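Local coordinates for KLLA0F12672p (Kluyveromyces lactis, PDB 4M3O), which is a zinc-binding member of the RPAP2 family, here as its N-terminal domain, and probably dephosphorylates the C-terminal domain of RNA polymerase II, at residues I52-A62 against Y123-L132. Residues are numbered along the deposited sequence; the frame is centred on the assembly and turned at random.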
ATOM      1  N   ILE A  52      -2.683  -6.631   0.399  1.00 37.99           N
ATOM      2  CA  ILE A  52      -2.784  -5.194   0.814  1.00 39.45           C
ATOM      3  C   ILE A  52      -4.009  -4.460   0.319  1.00 34.03           C
ATOM      4  O   ILE A  52      -4.529  -3.587   0.990  1.00 32.57           O
ATOM      5  CB  ILE A  52      -1.557  -4.414   0.271  1.00 42.02           C
ATOM      6  CG1 ILE A  52      -0.310  -4.931   0.887  1.00 51.71           C
ATOM      7  CG2 ILE A  52      -1.578  -2.965   0.648  1.00 48.58           C
ATOM      8  CD1 ILE A  52      -0.525  -5.281   2.310  1.00 44.29           C
ATOM      9  N   SER A  53      -4.372  -4.756  -0.927  1.00 33.94           N
ATOM     10  CA  SER A  53      -5.325  -3.982  -1.667  1.00 32.83           C
ATOM     11  C   SER A  53      -6.613  -3.921  -0.925  1.00 36.37           C
ATOM     12  O   SER A  53      -7.325  -2.929  -1.030  1.00 34.55           O
ATOM     13  CB  SER A  53      -5.503  -4.528  -3.111  1.00 32.31           C
ATOM     14  OG  SER A  53      -5.987  -5.892  -3.087  1.00 34.19           O
ATOM     15  N   ARG A  54      -6.968  -5.001  -0.203  1.00 35.94           N
ATOM     16  CA  ARG A  54      -8.214  -4.970   0.560  1.00 36.09           C
ATOM     17  C   ARG A  54      -8.245  -3.860   1.615  1.00 33.76           C
ATOM     18  O   ARG A  54      -9.310  -3.368   1.978  1.00 38.25           O
ATOM     19  CB  ARG A  54      -8.452  -6.307   1.248  1.00 34.43           C
ATOM     20  CG  ARG A  54      -7.623  -6.526   2.510  1.00 32.30           C
ATOM     21  CD  ARG A  54      -7.848  -7.989   2.979  1.00 36.57           C
ATOM     22  NE  ARG A  54      -7.415  -8.908   1.919  1.00 36.97           N
ATOM     23  CZ  ARG A  54      -7.534 -10.235   1.947  1.00 41.73           C
ATOM     24  NH1 ARG A  54      -7.959 -10.888   3.015  1.00 38.11           N
ATOM     25  NH2 ARG A  54      -7.097 -10.917   0.915  1.00 41.33           N
ATOM     26  N   PHE A  55      -7.084  -3.419   2.079  1.00 32.85           N
ATOM     27  CA  PHE A  55      -7.067  -2.362   3.067  1.00 34.28           C
ATOM     28  C   PHE A  55      -6.834  -0.948   2.475  1.00 37.68           C
ATOM     29  O   PHE A  55      -6.594  -0.062   3.230  1.00 37.12           O
ATOM     30  CB  PHE A  55      -5.977  -2.641   4.090  1.00 33.89           C
ATOM     31  CG  PHE A  55      -6.166  -3.947   4.811  1.00 37.25           C
ATOM     32  CD1 PHE A  55      -5.258  -4.991   4.656  1.00 41.00           C
ATOM     33  CD2 PHE A  55      -7.330  -4.175   5.535  1.00 39.54           C
ATOM     34  CE1 PHE A  55      -5.478  -6.204   5.286  1.00 41.53           C
ATOM     35  CE2 PHE A  55      -7.553  -5.366   6.191  1.00 38.14           C
ATOM     36  CZ  PHE A  55      -6.638  -6.385   6.062  1.00 39.34           C
ATOM     37  N   LEU A  56      -6.792  -0.780   1.158  1.00 33.72           N
ATOM     38  CA  LEU A  56      -6.435   0.510   0.575  1.00 36.98           C
ATOM     39  C   LEU A  56      -7.511   1.029  -0.347  1.00 36.11           C
ATOM     40  O   LEU A  56      -8.042   0.278  -1.172  1.00 42.01           O
ATOM     41  CB  LEU A  56      -5.132   0.418  -0.187  1.00 37.46           C
ATOM     42  CG  LEU A  56      -3.886   0.147   0.670  1.00 35.96           C
ATOM     43  CD1 LEU A  56      -2.765  -0.076  -0.322  1.00 41.55           C
ATOM     44  CD2 LEU A  56      -3.516   1.244   1.596  1.00 39.56           C
ATOM     45  N   THR A  57      -7.845   2.317  -0.207  1.00 35.34           N
ATOM     46  CA  THR A  57      -8.609   3.016  -1.235  1.00 32.79           C
ATOM     47  C   THR A  57      -7.602   3.624  -2.173  1.00 31.62           C
ATOM     48  O   THR A  57      -6.397   3.634  -1.890  1.00 33.03           O
ATOM     49  CB  THR A  57      -9.447   4.161  -0.678  1.00 33.56           C
ATOM     50  OG1 THR A  57      -8.570   5.153  -0.086  1.00 33.38           O
ATOM     51  CG2 THR A  57     -10.419   3.635   0.339  1.00 39.24           C
ATOM     52  N   LYS A  58      -8.079   4.146  -3.297  1.00 30.60           N
ATOM     53  CA  LYS A  58      -7.217   4.743  -4.251  1.00 33.75           C
ATOM     54  C   LYS A  58      -6.461   5.946  -3.634  1.00 35.89           C
ATOM     55  O   LYS A  58      -5.261   6.164  -3.921  1.00 32.43           O
ATOM     56  CB  LYS A  58      -8.014   5.262  -5.457  1.00 38.10           C
ATOM     57  CG  LYS A  58      -8.541   4.247  -6.429  1.00 36.10           C
ATOM     58  CD  LYS A  58      -9.284   4.964  -7.550  1.00 37.04           C
ATOM     59  CE  LYS A  58      -9.343   4.245  -8.884  1.00 42.85           C
ATOM     60  NZ  LYS A  58      -9.817   2.877  -8.753  1.00 45.31           N
ATOM     61  N   GLN A  59      -7.167   6.731  -2.796  1.00 35.79           N
ATOM     62  CA  GLN A  59      -6.571   7.860  -2.116  1.00 33.29           C
ATOM     63  C   GLN A  59      -5.574   7.443  -1.015  1.00 33.46           C
ATOM     64  O   GLN A  59      -4.588   8.099  -0.843  1.00 35.97           O
ATOM     65  CB  GLN A  59      -7.648   8.726  -1.441  1.00 39.94           C
ATOM     66  CG  GLN A  59      -7.040  10.021  -0.849  1.00 44.82           C
ATOM     67  CD  GLN A  59      -6.384  10.832  -1.943  1.00 48.57           C
ATOM     68  OE1 GLN A  59      -7.017  11.099  -2.954  1.00 50.13           O
ATOM     69  NE2 GLN A  59      -5.103  11.159  -1.784  1.00 52.34           N
ATOM     70  N   ASP A  60      -5.863   6.408  -0.250  1.00 32.66           N
ATOM     71  CA  ASP A  60      -4.888   5.919   0.741  1.00 35.06           C
ATOM     72  C   ASP A  60      -3.621   5.456   0.072  1.00 30.72           C
ATOM     73  O   ASP A  60      -2.563   5.605   0.622  1.00 32.49           O
ATOM     74  CB  ASP A  60      -5.391   4.681   1.526  1.00 38.11           C
ATOM     75  CG  ASP A  60      -6.652   4.917   2.318  1.00 40.76           C
ATOM     76  OD1 ASP A  60      -6.918   6.095   2.719  1.00 41.33           O
ATOM     77  OD2 ASP A  60      -7.365   3.884   2.522  1.00 42.15           O
ATOM     78  N   TYR A  61      -3.744   4.852  -1.116  1.00 31.44           N
ATOM     79  CA  TYR A  61      -2.578   4.454  -1.908  1.00 28.65           C
ATOM     80  C   TYR A  61      -1.760   5.661  -2.363  1.00 30.09           C
ATOM     81  O   TYR A  61      -0.553   5.683  -2.147  1.00 32.99           O
ATOM     82  CB  TYR A  61      -2.928   3.558  -3.133  1.00 28.61           C
ATOM     83  CG  TYR A  61      -1.685   3.101  -3.871  1.00 27.36           C
ATOM     84  CD1 TYR A  61      -0.882   2.033  -3.391  1.00 31.37           C
ATOM     85  CD2 TYR A  61      -1.271   3.734  -5.013  1.00 30.36           C
ATOM     86  CE1 TYR A  61       0.250   1.608  -4.062  1.00 29.95           C
ATOM     87  CE2 TYR A  61      -0.119   3.334  -5.672  1.00 30.96           C
ATOM     88  CZ  TYR A  61       0.643   2.276  -5.184  1.00 31.84           C
ATOM     89  OH  TYR A  61       1.773   1.937  -5.873  1.00 30.89           O
ATOM     90  N   ALA A  62      -2.399   6.646  -2.947  1.00 30.58           N
ATOM     91  CA  ALA A  62      -1.710   7.922  -3.292  1.00 32.93           C
ATOM     92  C   ALA A  62      -1.007   8.543  -2.096  1.00 33.96           C
ATOM     93  O   ALA A  62       0.118   9.032  -2.232  1.00 34.84           O
ATOM     94  CB  ALA A  62      -2.678   8.957  -3.886  1.00 36.31           C
ATOM     95  N   TYR A 123      -1.627  -0.759 -10.540  1.00 32.12           N
ATOM     96  CA  TYR A 123      -2.154  -1.236  -9.255  1.00 29.64           C
ATOM     97  C   TYR A 123      -3.258  -0.311  -8.736  1.00 29.72           C
ATOM     98  O   TYR A 123      -4.279  -0.784  -8.298  1.00 30.59           O
ATOM     99  CB  TYR A 123      -1.027  -1.346  -8.248  1.00 31.35           C
ATOM    100  CG  TYR A 123      -1.348  -1.906  -6.905  1.00 30.82           C
ATOM    101  CD1 TYR A 123      -1.542  -3.274  -6.727  1.00 31.38           C
ATOM    102  CD2 TYR A 123      -1.424  -1.075  -5.788  1.00 34.57           C
ATOM    103  CE1 TYR A 123      -1.827  -3.776  -5.470  1.00 31.55           C
ATOM    104  CE2 TYR A 123      -1.682  -1.575  -4.508  1.00 36.98           C
ATOM    105  CZ  TYR A 123      -1.891  -2.943  -4.362  1.00 33.12           C
ATOM    106  OH  TYR A 123      -2.115  -3.446  -3.098  1.00 30.14           O
ATOM    107  N   GLN A 124      -3.032   1.005  -8.768  1.00 30.16           N
ATOM    108  CA  GLN A 124      -3.974   1.973  -8.206  1.00 31.44           C
ATOM    109  C   GLN A 124      -5.269   1.944  -8.933  1.00 31.67           C
ATOM    110  O   GLN A 124      -6.336   2.006  -8.302  1.00 34.32           O
ATOM    111  CB  GLN A 124      -3.401   3.400  -8.217  1.00 34.82           C
ATOM    112  CG  GLN A 124      -4.381   4.337  -7.576  1.00 37.96           C
ATOM    113  CD  GLN A 124      -4.026   5.781  -7.732  1.00 41.05           C
ATOM    114  OE1 GLN A 124      -3.731   6.205  -8.810  1.00 39.66           O
ATOM    115  NE2 GLN A 124      -4.132   6.562  -6.649  1.00 37.88           N
ATOM    116  N   PHE A 125      -5.206   1.902 -10.271  1.00 30.93           N
ATOM    117  CA  PHE A 125      -6.441   1.817 -11.066  1.00 35.50           C
ATOM    118  C   PHE A 125      -7.370   0.690 -10.606  1.00 31.70           C
ATOM    119  O   PHE A 125      -8.582   0.804 -10.764  1.00 35.15           O
ATOM    120  CB  PHE A 125      -6.127   1.601 -12.555  1.00 35.52           C
ATOM    121  CG  PHE A 125      -5.444   2.754 -13.205  1.00 41.32           C
ATOM    122  CD1 PHE A 125      -5.664   4.028 -12.792  1.00 45.94           C
ATOM    123  CD2 PHE A 125      -4.632   2.545 -14.302  1.00 44.57           C
ATOM    124  CE1 PHE A 125      -5.037   5.100 -13.414  1.00 58.16           C
ATOM    125  CE2 PHE A 125      -4.009   3.585 -14.939  1.00 45.01           C
ATOM    126  CZ  PHE A 125      -4.219   4.882 -14.507  1.00 51.16           C
ATOM    127  N   GLN A 126      -6.841  -0.367 -10.004  1.00 29.98           N
ATOM    128  CA  GLN A 126      -7.717  -1.454  -9.641  1.00 32.09           C
ATOM    129  C   GLN A 126      -8.234  -1.336  -8.208  1.00 34.89           C
ATOM    130  O   GLN A 126      -9.006  -2.134  -7.784  1.00 33.60           O
ATOM    131  CB  GLN A 126      -6.987  -2.793  -9.764  1.00 33.58           C
ATOM    132  CG  GLN A 126      -6.507  -3.089 -11.185  1.00 32.62           C
ATOM    133  CD  GLN A 126      -5.527  -4.236 -11.139  1.00 32.63           C
ATOM    134  OE1 GLN A 126      -5.924  -5.349 -10.987  1.00 32.85           O
ATOM    135  NE2 GLN A 126      -4.243  -3.964 -11.253  1.00 34.07           N
ATOM    136  N   LEU A 127      -7.749  -0.385  -7.438  1.00 33.32           N
ATOM    137  CA  LEU A 127      -8.187  -0.342  -6.064  1.00 36.46           C
ATOM    138  C   LEU A 127      -9.600   0.298  -6.025  1.00 39.13           C
ATOM    139  O   LEU A 127      -9.957   1.081  -6.890  1.00 39.40           O
ATOM    140  CB  LEU A 127      -7.205   0.509  -5.325  1.00 30.59           C
ATOM    141  CG  LEU A 127      -6.007   0.065  -4.553  1.00 31.78           C
ATOM    142  CD1 LEU A 127      -5.598  -1.348  -4.555  1.00 30.02           C
ATOM    143  CD2 LEU A 127      -4.828   1.055  -4.545  1.00 29.06           C
ATOM    144  N   SER A 128     -10.360  -0.011  -4.986  1.00 40.60           N
ATOM    145  CA  SER A 128     -11.745   0.407  -4.834  1.00 41.82           C
ATOM    146  C   SER A 128     -11.750   1.727  -4.133  1.00 43.57           C
ATOM    147  O   SER A 128     -10.849   2.005  -3.307  1.00 42.49           O
ATOM    148  CB  SER A 128     -12.453  -0.653  -3.956  1.00 45.44           C
ATOM    149  OG  SER A 128     -13.730  -0.252  -3.549  1.00 51.04           O
ATOM    150  N   ASP A 129     -12.747   2.562  -4.432  1.00 46.93           N
ATOM    151  CA  ASP A 129     -13.006   3.762  -3.613  1.00 49.64           C
ATOM    152  C   ASP A 129     -13.994   3.556  -2.471  1.00 47.96           C
ATOM    153  O   ASP A 129     -14.252   4.495  -1.719  1.00 48.15           O
ATOM    154  CB  ASP A 129     -13.496   4.924  -4.469  1.00 57.52           C
ATOM    155  CG  ASP A 129     -12.374   5.587  -5.201  1.00 64.79           C
ATOM    156  OD1 ASP A 129     -12.634   6.189  -6.269  1.00 64.44           O
ATOM    157  OD2 ASP A 129     -11.220   5.452  -4.705  1.00 71.82           O
ATOM    158  N   GLU A 130     -14.552   2.359  -2.344  1.00 46.79           N
ATOM    159  CA  GLU A 130     -15.333   1.965  -1.144  1.00 48.51           C
ATOM    160  C   GLU A 130     -14.534   2.167   0.152  1.00 49.51           C
ATOM    161  O   GLU A 130     -13.380   1.716   0.301  1.00 43.84           O
ATOM    162  CB  GLU A 130     -15.811   0.521  -1.241  1.00 54.39           C
ATOM    163  CG  GLU A 130     -16.672   0.062  -0.068  1.00 63.52           C
ATOM    164  CD  GLU A 130     -17.431  -1.229  -0.344  1.00 68.88           C
ATOM    165  OE1 GLU A 130     -17.286  -1.809  -1.449  1.00 84.35           O
ATOM    166  OE2 GLU A 130     -18.181  -1.673   0.553  1.00 75.33           O
ATOM    167  N   ALA A 131     -15.173   2.857   1.087  1.00 46.32           N
ATOM    168  CA  ALA A 131     -14.540   3.229   2.306  1.00 45.40           C
ATOM    169  C   ALA A 131     -14.230   1.932   2.996  1.00 41.71           C
ATOM    170  O   ALA A 131     -15.000   0.953   2.885  1.00 40.63           O
ATOM    171  CB  ALA A 131     -15.480   4.093   3.142  1.00 50.18           C
ATOM    172  N   LEU A 132     -13.089   1.913   3.669  1.00 38.31           N
ATOM    173  CA  LEU A 132     -12.673   0.756   4.448  1.00 41.61           C
ATOM    174  C   LEU A 132     -13.721   0.311   5.415  1.00 44.22           C
ATOM    175  O   LEU A 132     -13.943  -0.902   5.613  1.00 43.31           O
ATOM    176  CB  LEU A 132     -11.431   1.066   5.253  1.00 46.12           C
ATOM    177  CG  LEU A 132     -10.171   0.454   4.742  1.00 56.42           C
ATOM    178  CD1 LEU A 132      -9.725   1.341   3.579  1.00 54.32           C
ATOM    179  CD2 LEU A 132      -9.126   0.338   5.862  1.00 53.64           C
TER
HETATM  180  O   HOH W   1      -9.284  -1.551  -2.812  1.00 51.93           O
HETATM  181  O   HOH W   2     -10.180   6.748  -2.921  1.00 46.81           O
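Lys58 reaches across to Leu127 and Phe125, whose carbonyls share its ammonium group. The chain is bent only at its end (chi4 51°), which turns NZ onto Leu127 O at 2.6 Å, in the carbonyl plane; Phe125 O, by contrast, is met from above its plane. Asp129 crosses the aliphatic part of this lysine at about a right angle, its OD2 3.3 Å from Lys58 CB. The backbone of Lys58 is gripped too: Gln124, extended beyond CG, brings NE2 to Lys58 O at 3.0 Å, while Ala62 N reaches the same oxygen from the opposite face of its plane. Gln124 CB and CG come obliquely to CD2 of Tyr61, the amide plane turned 59° from the ring. Over a face of that ring comes Tyr123 CD2, 3.6 Å from Tyr61 CE1; the two rings are oblique, their planes 58° apart. Leu127 touches both residues, with CD2 3.4 Å from Tyr61 CB and CD1 above one face of Tyr123, offset toward the rim and pressed tightly on Ser53 CB. The phenol oxygens bond outward, Tyr61 OH with Ser120 and Tyr123 OH with Met49 O. Farther along, Thr57 CA makes a CH...O contact with Ser128 O, and a water donates to Leu56 O and accepts from Ser128 N. Thr57 and Asp60 form a capping box at the start of helix 58-70. The contact thus joins this N-terminus to the C-terminal end of helix 114-125, which carries the zinc ligand His116; the loop beyond runs on to Leu132, which packs against helix 24-40.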